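Local coordinates for integron cassette protein (PDB 3G1J), which is of unknown function but belongs to the DUF3601 family, probably with an SH3-like fold, and is encoded by a mobile integron cassette of Vibrio cholerae, at residues V71-E74 with F75-I79. Sequence-based numbering, arbitrary orientation.
Sequences VRPE and FQMEI
F75 and M77 both turn their backbone N-H groups to the carbonyl of R72 in a type I beta turn running from R72 to F75. The turn lies in the link between strand 63-70 and the short helix 77-80, in a fold consistent with the SH3 clan. F75 N lies 2.9 Å from R72 O, and M77 N lies 3.1 Å from it. The two donors come from opposite faces of the carbonyl plane, so a single oxygen ties the turn to the start of the helix. Q76 holds the N-cap position, and its OE1 accepts from the backbone N of C70.

M77 is a selenomethionine. Its CB sits 3.4 Å from R72 O, and its CG goes on to meet V71 CG1 at 4.2 Å. The two side chains cross at about a right angle. In both, the touching carbon is anti to the backbone N (V71 CG1 at chi1 -170°, M77 CG at 180°). The modelled position of M77 CE beside P73 is doubtful.

The E74 chain is bent at chi2 (-82°), which brings its carboxylate back to R72. R72 NE meets E74 OE2 in a nearly straight salt bridge of 2.8 Å. NE reaches OE2 on the syn side of the carboxylate, tilted somewhat out of its plane, while OE2 lies at the edge of the guanidinium, in its plane. The F75 ring lies obliquely beside E74, with CD2 3.7 Å from E74 CG, and meets Y29 edge-to-face. A water donates to P73 O at 2.8 Å and accepts from E78 N at 2.8 Å, linking the turn to the first turn of the helix.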
# COMPACT_ATOMS: atom_id res chain seq x y z
N VAL A 71 -1.81 -9.78 5.79
CA VAL A 71 -3.27 -9.69 5.83
C VAL A 71 -3.86 -10.76 6.74
O VAL A 71 -4.48 -11.73 6.30
CB VAL A 71 -3.89 -9.77 4.42
CG1 VAL A 71 -5.37 -9.42 4.48
CG2 VAL A 71 -3.17 -8.82 3.48
N ARG A 72 -3.64 -10.56 8.03
CA ARG A 72 -4.19 -11.42 9.06
C ARG A 72 -4.69 -10.51 10.17
O ARG A 72 -4.18 -9.41 10.35
CB ARG A 72 -3.13 -12.39 9.59
CG ARG A 72 -2.76 -13.47 8.59
CD ARG A 72 -1.81 -14.48 9.20
NE ARG A 72 -2.36 -15.08 10.41
CZ ARG A 72 -3.18 -16.12 10.44
NH1 ARG A 72 -3.57 -16.69 9.30
NH2 ARG A 72 -3.63 -16.59 11.59
N PRO A 73 -5.70 -10.98 10.92
CA PRO A 73 -6.38 -10.13 11.91
C PRO A 73 -5.43 -9.54 12.93
O PRO A 73 -5.59 -8.38 13.33
CB PRO A 73 -7.33 -11.11 12.63
CG PRO A 73 -7.42 -12.31 11.77
CD PRO A 73 -6.14 -12.39 10.99
N GLU A 74 -4.44 -10.32 13.34
CA GLU A 74 -3.54 -9.91 14.41
C GLU A 74 -2.43 -9.00 13.90
O GLU A 74 -1.69 -8.41 14.69
CB GLU A 74 -2.96 -11.13 15.13
CG GLU A 74 -2.01 -11.97 14.29
CD GLU A 74 -2.72 -12.94 13.37
OE1 GLU A 74 -3.91 -12.71 13.04
OE2 GLU A 74 -2.08 -13.92 12.95
N PHE A 75 -2.33 -8.88 12.58
CA PHE A 75 -1.32 -8.01 11.98
C PHE A 75 -1.94 -6.82 11.23
O PHE A 75 -2.37 -5.85 11.87
CB PHE A 75 -0.36 -8.81 11.09
CG PHE A 75 0.63 -9.64 11.87
CD1 PHE A 75 1.58 -9.03 12.67
CD2 PHE A 75 0.62 -11.02 11.80
CE1 PHE A 75 2.50 -9.78 13.39
CE2 PHE A 75 1.53 -11.78 12.51
CZ PHE A 75 2.47 -11.16 13.31
N GLN A 76 -2.01 -6.88 9.91
CA GLN A 76 -2.47 -5.71 9.16
C GLN A 76 -3.70 -5.90 8.26
O GLN A 76 -3.89 -5.12 7.33
CB GLN A 76 -1.33 -5.08 8.34
CG GLN A 76 -0.21 -4.50 9.18
CD GLN A 76 0.80 -5.56 9.59
OE1 GLN A 76 1.12 -6.45 8.82
NE2 GLN A 76 1.31 -5.45 10.81
N MSE A 77 -4.52 -6.92 8.53
CA MSE A 77 -5.79 -7.05 7.81
C MSE A 77 -6.57 -5.75 7.96
O MSE A 77 -7.21 -5.29 7.02
CB MSE A 77 -6.64 -8.24 8.30
CG MSE A 77 -8.02 -8.42 7.56
SE MSE A 77 -9.05 -10.00 8.15
CE MSE A 77 -7.59 -10.65 9.08
N GLU A 78 -6.51 -5.15 9.15
CA GLU A 78 -7.17 -3.87 9.41
C GLU A 78 -6.90 -2.86 8.30
O GLU A 78 -7.81 -2.16 7.85
CB GLU A 78 -6.76 -3.30 10.78
CG GLU A 78 -6.82 -1.76 10.89
CD GLU A 78 -8.23 -1.19 10.80
OE1 GLU A 78 -9.20 -1.95 10.96
OE2 GLU A 78 -8.37 0.03 10.58
N ILE A 79 -5.65 -2.78 7.86
CA ILE A 79 -5.29 -1.79 6.84
C ILE A 79 -5.70 -2.26 5.46
O ILE A 79 -6.36 -1.53 4.71
CB ILE A 79 -3.78 -1.47 6.87
CG1 ILE A 79 -3.43 -0.76 8.18
CG2 ILE A 79 -3.40 -0.59 5.70
CD1 ILE A 79 -1.99 -0.95 8.60
O HOH W 1 -5.66 -6.22 11.56
O HOH W 2 -0.92 -5.55 14.84